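Local coordinates for probable amidase (Thermus thermophilus, PDB 2DC0), which is a probable amidase, a member of the amidase family that forms a two-subunit assembly, with a large mixed beta sheet flanked by helices, at residues P90-P95 against A294-K299; I120-T125 against L197-S202; Y285-R290 against E324-D329; K299-H304 against A315-L320. One frame throughout, in Å; residues are numbered along the deposited sequence.

How the contacts relate
From the N terminus, contact 1 opens first, in the loop ahead of helix 99-106, and contact 2 opens at 120-125 and shuts at 197-202, lying wholly within the span of contact 1. Contact 3 then opens on helix 281-296, and contact 1 closes at the end of that same helix, so the two cross. Contact 4 starts at K299, which it shares with contact 1, and closes on helix 310-321 before contact 3 shuts on helix 324-345; it is thus enclosed by contact 3. Together they tie loops that connect elements of the central sheet to a group of helices, and residues of contacts 1, 2 and 3 also touch the second subunit.

Contact 1 (P90-P95 against A294-K299); sequences PLPPLP and ARIHEK
I296 meets P92 in two ways. Its CG2 methyl lies 4.0 Å from P92 CG, the two side chains crossing at about a right angle, and its carbonyl O is the nearer neighbour, 3.6 Å from the same P92 CG. The rotamer explains the touch: a chi1 of -67° turns CG2 opposite the backbone N, on the side of P92. That methyl also lies over one face of the H297 ring, toward its rim. H297 is where the helix breaks: it is the first residue past helix 281-296 to leave helical angles and at once the N-cap position of helix 298-303. The bend between two consecutive helices is thus set against an extended, proline-rich loop that leads into helix 99-106, a piece of plain fold packing. The imidazole reaches toward that loop, its CE1 4.3 Å from L91 CD2, which comes in at the ring edge, near its plane; P92 CD approaches the same carbon obliquely. I120 closes on CE1 as well. At ND1 the link turns polar: a water 2.8 Å from H297 ND1 gives a hydrogen bond to P90 O, also at 2.8 Å, so a ring nitrogen and a loop carbonyl are joined without touching directly. Beyond H297 the chain winds away into helix 298-303; A300 in it and H304 just past its end pack on P90.

Contact 2 (I120-T125 against L197-S202); sequences IALGIT and LPLSRS
A121 and L199 bring their backbones closest, with CA atoms 6.9 Å apart, and neither segment is a regular helix or strand. I120 and A121 both have positive phi, 45° and 67°, and after them the chain folds back at L122 in an inverse gamma turn, held by a weak bond from G123 N to A121 O. The twisted backbone puts two consecutive carbonyls, of I120 and A121, in front of L199. That leucine carries the contact. Its chi1 of 177° carries CG across to the other segment, where the two methyls part to different neighbours. CD2 comes to 3.3 Å from A121 O, the nearest approach, with A121 CB a little farther off; CD1 lies 3.7 Å from I120 O and 4.2 Å from L122 CD1. L122 and L199 cross at about a right angle, and L122 goes on to pack on A315 and L316 of helix 310-321. A121 also touches S147, in the glycine- and serine-rich stretch by which the amidase signature family is recognised, so the contact sits beside that stretch. D204 binds the backbone N of both L199 and S200, fixing the loop that presents the leucine. No direct hydrogen bond spans the segments. Instead one water donates to I120 O at 2.8 Å and to P198 O at 2.9 Å, spending both of its protons, so this buried contact pairs leucine packing with a single water that satisfies backbone oxygens from both sides.

Contact 3 (Y285-R290 against E324-D329); sequences YTRLVR and EKDYRD
L288 and Y327 mark the tight core of a helix-to-helix packing, where helix 281-296 lies against the first turns of helix 324-345 beside the dimer interface. Their CA atoms are only 5.9 Å apart. Y327 CE1 lies 4.0 Å from L288 CG and about as far from L288 O, the branch point of the leucine coming to the ring at a slant. The tyrosine owes its direction to a CG anti to the backbone N (chi1 -178°). Its hydroxyl bonds to E292, its ring stacks with that of Y291, and it also meets Y327 of the second subunit with the planes nearly perpendicular. The other half of the contact is loose. R287, on the exposed side, stretches toward D326, yet R287 NH1 stops 4.1 Å from D326 OD1, too far for a salt bridge, with guanidinium and carboxylate planes 83° apart. Any attraction is probably weak; the other oxygen, OD2, is bonded to the backbone N of T323. Helix 324-345 carries salt bridges of its own, one turn apart within each pair: R328 grips E324 side-on, with NE to OE1 at an N-H...O angle of 177° and NH2 to OE2. One residue along, K325 NZ uses the syn lone pair of D329 OD2 at 2.7 Å, while D329 OD1 forms a salt bridge with R201 NH1 of the second subunit.

Contact 4 (K299-H304 against A315-L320); sequences KALKEH and ALLAGL
L301 is the bump of this contact, and the hollow that receives it is formed by L316, L317 and L320 on helix 310-321. The two short helical segments stand well apart, their axes 11.3 Å from each other at nearest and their directions 110° apart, so leucines from both sides, chiefly L301, bridge the gap. A chi1 of -170° swings L301 CG away from its backbone N and carries the CD2 methyl into the hollow. That one methyl makes every close touch. It lies 3.7 Å from L316 CB at the floor and 4.0 Å from L317 CD2 on one wall. L301 and L320 meet tip to tip, but the 3.3 Å between L301 CD2 and L320 CD1 is shorter than methyls normally allow, so the exact placing of the two ends is doubtful. L316 crosses L301 at a slant and touches it with CB, not with its methyls. This leucine cluster joins two consecutive helices across the loop that connects them. L320 also rests on A294 and R295 of helix 281-296, and G319 O takes a bond from R295. On the exposed face of helix 298-303, K299 NZ bridges to E303 OE1 and OE2, each at 2.7 Å. This salt bridge stays within one helix; what joins the two helices is apolar, resting on the fit of leucine side chains rather than any directional bond.

Contact 1 (P90-P95 against A294-K299)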
# COMPACT_ATOMS: atom_id res chain seq x y z
N PRO A 90 2.96 1.04 -33.16
CA PRO A 90 3.39 2.39 -32.81
C PRO A 90 3.35 2.56 -31.29
O PRO A 90 2.54 1.92 -30.61
CB PRO A 90 2.37 3.28 -33.52
CG PRO A 90 1.13 2.43 -33.52
CD PRO A 90 1.68 1.07 -33.90
N LEU A 91 4.23 3.39 -30.75
CA LEU A 91 4.28 3.61 -29.31
C LEU A 91 3.82 5.02 -28.94
O LEU A 91 3.87 5.93 -29.77
CB LEU A 91 5.71 3.40 -28.79
CG LEU A 91 6.32 2.01 -29.03
CD1 LEU A 91 7.77 2.00 -28.57
CD2 LEU A 91 5.50 0.95 -28.30
N PRO A 92 3.35 5.21 -27.70
CA PRO A 92 2.90 6.54 -27.27
C PRO A 92 4.11 7.46 -27.31
O PRO A 92 5.25 6.99 -27.39
CB PRO A 92 2.42 6.30 -25.84
CG PRO A 92 2.00 4.87 -25.85
CD PRO A 92 3.10 4.21 -26.65
N PRO A 93 3.90 8.78 -27.26
CA PRO A 93 5.00 9.74 -27.30
C PRO A 93 5.93 9.62 -26.09
O PRO A 93 5.48 9.52 -24.95
CB PRO A 93 4.28 11.09 -27.34
CG PRO A 93 3.03 10.81 -26.56
CD PRO A 93 2.60 9.47 -27.09
N LEU A 94 7.23 9.61 -26.36
CA LEU A 94 8.23 9.50 -25.30
C LEU A 94 9.32 10.54 -25.51
O LEU A 94 9.58 10.96 -26.64
CB LEU A 94 8.85 8.11 -25.30
CG LEU A 94 7.93 6.95 -24.93
CD1 LEU A 94 8.58 5.63 -25.30
CD2 LEU A 94 7.62 7.00 -23.44
N PRO A 95 9.97 10.96 -24.43
CA PRO A 95 11.04 11.95 -24.55
C PRO A 95 12.30 11.31 -25.13
O PRO A 95 12.36 10.09 -25.31
CB PRO A 95 11.24 12.43 -23.11
CG PRO A 95 10.93 11.18 -22.32
CD PRO A 95 9.69 10.67 -23.01
N ALA A 294 -3.59 -2.02 -21.25
CA ALA A 294 -4.43 -1.87 -22.42
C ALA A 294 -4.74 -0.40 -22.70
O ALA A 294 -4.83 0.02 -23.85
CB ALA A 294 -5.73 -2.66 -22.24
N ARG A 295 -4.90 0.40 -21.65
CA ARG A 295 -5.21 1.80 -21.85
C ARG A 295 -4.00 2.57 -22.37
O ARG A 295 -4.13 3.62 -23.00
CB ARG A 295 -5.76 2.42 -20.55
CG ARG A 295 -7.02 1.70 -20.03
CD ARG A 295 -8.06 1.59 -21.13
NE ARG A 295 -9.32 0.91 -20.77
CZ ARG A 295 -9.43 -0.38 -20.45
NH1 ARG A 295 -8.36 -1.16 -20.41
NH2 ARG A 295 -10.63 -0.90 -20.23
N ILE A 296 -2.80 2.05 -22.12
CA ILE A 296 -1.59 2.70 -22.62
C ILE A 296 -1.49 2.51 -24.12
O ILE A 296 -1.16 3.44 -24.85
CB ILE A 296 -0.33 2.09 -22.00
CG1 ILE A 296 -0.28 2.41 -20.50
CG2 ILE A 296 0.91 2.62 -22.73
CD1 ILE A 296 -0.20 3.91 -20.09
N HIS A 297 -1.77 1.30 -24.58
CA HIS A 297 -1.68 0.95 -25.99
C HIS A 297 -3.02 0.88 -26.70
O HIS A 297 -3.14 0.28 -27.76
CB HIS A 297 -0.98 -0.41 -26.12
CG HIS A 297 0.39 -0.43 -25.51
ND1 HIS A 297 1.50 0.07 -26.16
CD2 HIS A 297 0.82 -0.84 -24.29
CE1 HIS A 297 2.55 -0.03 -25.36
NE2 HIS A 297 2.16 -0.58 -24.22
N GLU A 298 -4.02 1.52 -26.11
CA GLU A 298 -5.36 1.52 -26.68
C GLU A 298 -5.45 2.03 -28.12
O GLU A 298 -6.09 1.41 -28.97
CB GLU A 298 -6.29 2.33 -25.77
CG GLU A 298 -7.72 2.40 -26.25
CD GLU A 298 -8.67 2.82 -25.16
OE1 GLU A 298 -8.34 3.74 -24.39
OE2 GLU A 298 -9.76 2.22 -25.07
N LYS A 299 -4.80 3.16 -28.39
CA LYS A 299 -4.82 3.73 -29.73
C LYS A 299 -4.17 2.79 -30.74
O LYS A 299 -4.76 2.46 -31.77
CB LYS A 299 -4.09 5.08 -29.72
CG LYS A 299 -4.15 5.84 -31.04
CD LYS A 299 -3.53 7.22 -30.89
CE LYS A 299 -3.67 8.04 -32.17
NZ LYS A 299 -2.96 7.41 -33.32
O HOH W 1 1.23 2.09 -28.13

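Contact 2 (I120-T125 against L197-S202)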
# COMPACT_ATOMS: atom_id res chain seq x y z
N ILE A 120 6.58 -5.15 -25.53
CA ILE A 120 6.04 -4.09 -24.67
C ILE A 120 6.05 -4.44 -23.20
O ILE A 120 5.27 -3.90 -22.41
CB ILE A 120 4.60 -3.64 -25.07
CG1 ILE A 120 3.61 -4.80 -24.95
CG2 ILE A 120 4.61 -3.04 -26.47
CD1 ILE A 120 2.14 -4.40 -24.99
N ALA A 121 6.95 -5.35 -22.83
CA ALA A 121 7.13 -5.80 -21.44
C ALA A 121 5.95 -6.60 -20.92
O ALA A 121 5.84 -6.83 -19.72
CB ALA A 121 7.40 -4.62 -20.53
N LEU A 122 5.06 -7.02 -21.81
CA LEU A 122 3.89 -7.77 -21.39
C LEU A 122 4.11 -9.27 -21.59
O LEU A 122 3.52 -9.89 -22.47
CB LEU A 122 2.66 -7.31 -22.17
CG LEU A 122 1.30 -7.86 -21.75
CD1 LEU A 122 1.11 -7.69 -20.24
CD2 LEU A 122 0.21 -7.13 -22.51
N GLY A 123 4.96 -9.84 -20.74
CA GLY A 123 5.26 -11.26 -20.84
C GLY A 123 6.55 -11.58 -20.14
O GLY A 123 7.40 -10.71 -19.95
N ILE A 124 6.72 -12.85 -19.75
CA ILE A 124 7.93 -13.26 -19.05
C ILE A 124 8.70 -14.40 -19.70
O ILE A 124 9.61 -14.95 -19.08
CB ILE A 124 7.60 -13.69 -17.60
CG1 ILE A 124 6.69 -14.93 -17.64
CG2 ILE A 124 6.94 -12.54 -16.85
CD1 ILE A 124 7.20 -16.20 -18.37
N THR A 125 8.37 -14.76 -20.94
CA THR A 125 9.07 -15.86 -21.61
C THR A 125 10.35 -15.39 -22.30
O THR A 125 11.35 -16.10 -22.32
CB THR A 125 8.20 -16.57 -22.68
OG1 THR A 125 7.95 -15.67 -23.77
CG2 THR A 125 6.88 -17.02 -22.08
N LEU A 197 8.60 3.95 -21.24
CA LEU A 197 7.33 3.40 -21.68
C LEU A 197 6.71 2.64 -20.52
O LEU A 197 7.31 1.71 -20.00
CB LEU A 197 7.52 2.44 -22.85
CG LEU A 197 6.25 1.70 -23.27
CD1 LEU A 197 5.27 2.69 -23.91
CD2 LEU A 197 6.60 0.60 -24.25
N PRO A 198 5.51 3.04 -20.08
CA PRO A 198 4.90 2.32 -18.96
C PRO A 198 4.11 1.07 -19.37
O PRO A 198 3.76 0.89 -20.54
CB PRO A 198 4.01 3.39 -18.32
CG PRO A 198 3.57 4.21 -19.51
CD PRO A 198 4.82 4.31 -20.36
N LEU A 199 3.87 0.19 -18.41
CA LEU A 199 3.07 -1.00 -18.66
C LEU A 199 1.89 -0.78 -17.71
O LEU A 199 0.76 -0.56 -18.13
CB LEU A 199 3.82 -2.28 -18.28
CG LEU A 199 3.02 -3.58 -18.44
CD1 LEU A 199 2.57 -3.78 -19.88
CD2 LEU A 199 3.88 -4.76 -17.99
N SER A 200 2.20 -0.82 -16.42
CA SER A 200 1.22 -0.57 -15.37
C SER A 200 1.87 0.50 -14.49
O SER A 200 2.75 0.21 -13.69
CB SER A 200 0.99 -1.84 -14.54
OG SER A 200 0.23 -1.55 -13.39
N ARG A 201 1.43 1.75 -14.65
CA ARG A 201 2.00 2.84 -13.88
C ARG A 201 2.00 2.66 -12.37
O ARG A 201 2.92 3.11 -11.70
CB ARG A 201 1.30 4.16 -14.23
CG ARG A 201 1.57 4.68 -15.63
CD ARG A 201 0.66 5.85 -15.94
NE ARG A 201 0.81 6.93 -14.97
CZ ARG A 201 -0.13 7.83 -14.69
NH1 ARG A 201 -1.30 7.79 -15.32
NH2 ARG A 201 0.10 8.78 -13.79
N SER A 202 0.98 1.99 -11.82
CA SER A 202 0.91 1.81 -10.37
C SER A 202 1.58 0.53 -9.90
O SER A 202 1.55 0.20 -8.71
CB SER A 202 -0.55 1.83 -9.89
OG SER A 202 -1.26 0.69 -10.33
O HOH W 2 3.96 -1.43 -22.29

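Contact 3 (Y285-R290 against E324-D329)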
# COMPACT_ATOMS: atom_id res chain seq x y z
N TYR A 285 -3.72 -9.27 -9.69
CA TYR A 285 -2.57 -8.71 -10.41
C TYR A 285 -2.86 -8.64 -11.91
O TYR A 285 -2.69 -7.60 -12.55
CB TYR A 285 -1.33 -9.57 -10.17
CG TYR A 285 -0.18 -9.23 -11.09
CD1 TYR A 285 0.68 -8.17 -10.81
CD2 TYR A 285 -0.03 -9.90 -12.31
CE1 TYR A 285 1.67 -7.79 -11.72
CE2 TYR A 285 0.95 -9.52 -13.22
CZ TYR A 285 1.79 -8.46 -12.93
OH TYR A 285 2.71 -8.04 -13.86
N THR A 286 -3.28 -9.77 -12.46
CA THR A 286 -3.56 -9.87 -13.88
C THR A 286 -4.55 -8.82 -14.38
O THR A 286 -4.28 -8.11 -15.35
CB THR A 286 -4.07 -11.26 -14.23
OG1 THR A 286 -3.06 -12.22 -13.88
CG2 THR A 286 -4.38 -11.38 -15.72
N ARG A 287 -5.70 -8.71 -13.71
CA ARG A 287 -6.71 -7.74 -14.13
C ARG A 287 -6.22 -6.30 -13.99
O ARG A 287 -6.41 -5.49 -14.89
CB ARG A 287 -8.00 -7.94 -13.33
CG ARG A 287 -8.56 -9.34 -13.45
CD ARG A 287 -9.97 -9.44 -12.90
NE ARG A 287 -10.49 -10.80 -13.06
CZ ARG A 287 -11.78 -11.11 -13.06
NH1 ARG A 287 -12.70 -10.17 -12.90
NH2 ARG A 287 -12.16 -12.38 -13.22
N LEU A 288 -5.59 -6.00 -12.86
CA LEU A 288 -5.11 -4.65 -12.63
C LEU A 288 -4.09 -4.21 -13.68
O LEU A 288 -4.22 -3.14 -14.26
CB LEU A 288 -4.50 -4.55 -11.22
CG LEU A 288 -4.32 -3.13 -10.68
CD1 LEU A 288 -4.20 -3.14 -9.16
CD2 LEU A 288 -3.09 -2.52 -11.32
N VAL A 289 -3.09 -5.05 -13.93
CA VAL A 289 -2.04 -4.75 -14.90
C VAL A 289 -2.56 -4.71 -16.34
O VAL A 289 -2.26 -3.78 -17.09
CB VAL A 289 -0.87 -5.76 -14.78
CG1 VAL A 289 0.07 -5.65 -15.98
CG2 VAL A 289 -0.08 -5.48 -13.49
N ARG A 290 -3.32 -5.73 -16.75
CA ARG A 290 -3.84 -5.75 -18.12
C ARG A 290 -4.74 -4.55 -18.39
O ARG A 290 -4.72 -4.00 -19.50
CB ARG A 290 -4.60 -7.05 -18.38
CG ARG A 290 -3.68 -8.26 -18.46
CD ARG A 290 -4.44 -9.52 -18.76
NE ARG A 290 -3.54 -10.64 -18.99
CZ ARG A 290 -3.94 -11.90 -19.14
NH1 ARG A 290 -5.23 -12.19 -19.07
NH2 ARG A 290 -3.05 -12.86 -19.35
N GLU A 324 -13.96 -0.34 -16.14
CA GLU A 324 -13.46 0.46 -15.04
C GLU A 324 -13.95 -0.11 -13.71
O GLU A 324 -13.33 0.10 -12.66
CB GLU A 324 -13.85 1.94 -15.22
CG GLU A 324 -15.34 2.25 -15.22
CD GLU A 324 -15.94 2.23 -13.83
OE1 GLU A 324 -15.37 2.88 -12.93
OE2 GLU A 324 -16.98 1.56 -13.64
N LYS A 325 -15.06 -0.85 -13.75
CA LYS A 325 -15.59 -1.48 -12.54
C LYS A 325 -14.64 -2.60 -12.12
O LYS A 325 -14.32 -2.75 -10.94
CB LYS A 325 -17.00 -2.05 -12.78
CG LYS A 325 -17.55 -2.91 -11.63
CD LYS A 325 -17.72 -2.10 -10.35
CE LYS A 325 -18.46 -2.89 -9.26
NZ LYS A 325 -17.70 -4.08 -8.77
N ASP A 326 -14.18 -3.38 -13.10
CA ASP A 326 -13.25 -4.47 -12.80
C ASP A 326 -11.97 -3.89 -12.21
O ASP A 326 -11.37 -4.46 -11.31
CB ASP A 326 -12.91 -5.27 -14.07
CG ASP A 326 -14.10 -6.02 -14.63
OD1 ASP A 326 -14.74 -6.78 -13.86
OD2 ASP A 326 -14.39 -5.88 -15.84
N TYR A 327 -11.57 -2.73 -12.73
CA TYR A 327 -10.37 -2.07 -12.27
C TYR A 327 -10.55 -1.59 -10.83
O TYR A 327 -9.67 -1.78 -9.99
CB TYR A 327 -10.03 -0.90 -13.20
CG TYR A 327 -8.76 -0.16 -12.84
CD1 TYR A 327 -7.54 -0.81 -12.73
CD2 TYR A 327 -8.80 1.22 -12.61
CE1 TYR A 327 -6.37 -0.12 -12.40
CE2 TYR A 327 -7.64 1.92 -12.28
CZ TYR A 327 -6.44 1.25 -12.18
OH TYR A 327 -5.30 1.96 -11.85
N ARG A 328 -11.70 -0.99 -10.53
CA ARG A 328 -11.96 -0.52 -9.16
C ARG A 328 -11.89 -1.69 -8.18
O ARG A 328 -11.35 -1.55 -7.08
CB ARG A 328 -13.33 0.15 -9.07
CG ARG A 328 -13.36 1.58 -9.61
CD ARG A 328 -14.68 2.26 -9.31
NE ARG A 328 -15.73 1.91 -10.26
CZ ARG A 328 -16.81 1.18 -9.97
NH1 ARG A 328 -17.00 0.72 -8.74
NH2 ARG A 328 -17.71 0.94 -10.90
N ASP A 329 -12.43 -2.84 -8.59
CA ASP A 329 -12.42 -4.04 -7.75
C ASP A 329 -10.98 -4.52 -7.55
O ASP A 329 -10.58 -4.89 -6.44
CB ASP A 329 -13.24 -5.17 -8.38
CG ASP A 329 -14.74 -4.90 -8.35
OD1 ASP A 329 -15.17 -4.05 -7.55
OD2 ASP A 329 -15.48 -5.56 -9.11

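Contact 4 (K299-H304 against A315-L320)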
# COMPACT_ATOMS: atom_id res chain seq x y z
N LYS A 299 -4.80 3.16 -28.39
CA LYS A 299 -4.82 3.73 -29.73
C LYS A 299 -4.17 2.79 -30.74
O LYS A 299 -4.76 2.46 -31.77
CB LYS A 299 -4.09 5.08 -29.72
CG LYS A 299 -4.15 5.84 -31.04
CD LYS A 299 -3.53 7.22 -30.89
CE LYS A 299 -3.67 8.04 -32.17
NZ LYS A 299 -2.96 7.41 -33.32
N ALA A 300 -2.95 2.34 -30.44
CA ALA A 300 -2.24 1.43 -31.34
C ALA A 300 -2.99 0.12 -31.56
O ALA A 300 -2.98 -0.43 -32.66
CB ALA A 300 -0.84 1.15 -30.80
N LEU A 301 -3.64 -0.37 -30.51
CA LEU A 301 -4.38 -1.63 -30.60
C LEU A 301 -5.58 -1.51 -31.54
O LEU A 301 -6.01 -2.49 -32.15
CB LEU A 301 -4.83 -2.08 -29.21
CG LEU A 301 -5.41 -3.50 -29.10
CD1 LEU A 301 -4.43 -4.51 -29.65
CD2 LEU A 301 -5.71 -3.79 -27.64
N LYS A 302 -6.11 -0.29 -31.66
CA LYS A 302 -7.24 -0.05 -32.54
C LYS A 302 -6.75 0.24 -33.95
O LYS A 302 -7.28 -0.30 -34.92
CB LYS A 302 -8.04 1.16 -32.05
CG LYS A 302 -9.34 1.38 -32.80
CD LYS A 302 -10.31 0.23 -32.54
CE LYS A 302 -11.64 0.45 -33.23
NZ LYS A 302 -12.59 -0.66 -32.92
N GLU A 303 -5.73 1.08 -34.07
CA GLU A 303 -5.18 1.46 -35.37
C GLU A 303 -4.27 0.43 -36.03
O GLU A 303 -4.38 0.18 -37.23
CB GLU A 303 -4.45 2.80 -35.24
CG GLU A 303 -5.38 3.99 -35.08
CD GLU A 303 -4.65 5.24 -34.64
OE1 GLU A 303 -3.52 5.47 -35.11
OE2 GLU A 303 -5.22 6.01 -33.83
N HIS A 304 -3.36 -0.15 -35.26
CA HIS A 304 -2.43 -1.14 -35.80
C HIS A 304 -2.30 -2.35 -34.89
O HIS A 304 -1.25 -2.58 -34.29
CB HIS A 304 -1.04 -0.51 -36.00
CG HIS A 304 -1.04 0.64 -36.95
ND1 HIS A 304 -1.46 1.90 -36.60
CD2 HIS A 304 -0.69 0.71 -38.26
CE1 HIS A 304 -1.39 2.70 -37.65
NE2 HIS A 304 -0.93 2.01 -38.67
N ALA A 315 -3.58 -10.56 -24.58
CA ALA A 315 -3.52 -10.00 -23.22
C ALA A 315 -4.06 -8.57 -23.22
O ALA A 315 -4.80 -8.18 -22.32
CB ALA A 315 -2.08 -10.03 -22.70
N LEU A 316 -3.67 -7.78 -24.22
CA LEU A 316 -4.14 -6.41 -24.30
C LEU A 316 -5.65 -6.38 -24.50
O LEU A 316 -6.34 -5.55 -23.89
CB LEU A 316 -3.43 -5.67 -25.44
CG LEU A 316 -1.98 -5.27 -25.18
CD1 LEU A 316 -1.41 -4.57 -26.40
CD2 LEU A 316 -1.90 -4.36 -23.95
N LEU A 317 -6.18 -7.27 -25.34
CA LEU A 317 -7.62 -7.33 -25.59
C LEU A 317 -8.36 -7.71 -24.31
O LEU A 317 -9.46 -7.22 -24.04
CB LEU A 317 -7.94 -8.33 -26.70
CG LEU A 317 -7.50 -7.87 -28.10
CD1 LEU A 317 -7.67 -9.00 -29.10
CD2 LEU A 317 -8.32 -6.65 -28.50
N ALA A 318 -7.76 -8.60 -23.53
CA ALA A 318 -8.36 -9.01 -22.27
C ALA A 318 -8.41 -7.77 -21.38
O ALA A 318 -9.34 -7.59 -20.60
CB ALA A 318 -7.53 -10.12 -21.62
N GLY A 319 -7.40 -6.91 -21.52
CA GLY A 319 -7.35 -5.68 -20.73
C GLY A 319 -8.45 -4.70 -21.13
O GLY A 319 -8.97 -3.96 -20.29
N LEU A 320 -8.80 -4.69 -22.41
CA LEU A 320 -9.84 -3.80 -22.91
C LEU A 320 -11.23 -4.36 -22.61
O LEU A 320 -12.21 -3.62 -22.59
CB LEU A 320 -9.70 -3.61 -24.42
CG LEU A 320 -8.52 -2.76 -24.88
CD1 LEU A 320 -8.56 -2.61 -26.40
CD2 LEU A 320 -8.59 -1.39 -24.22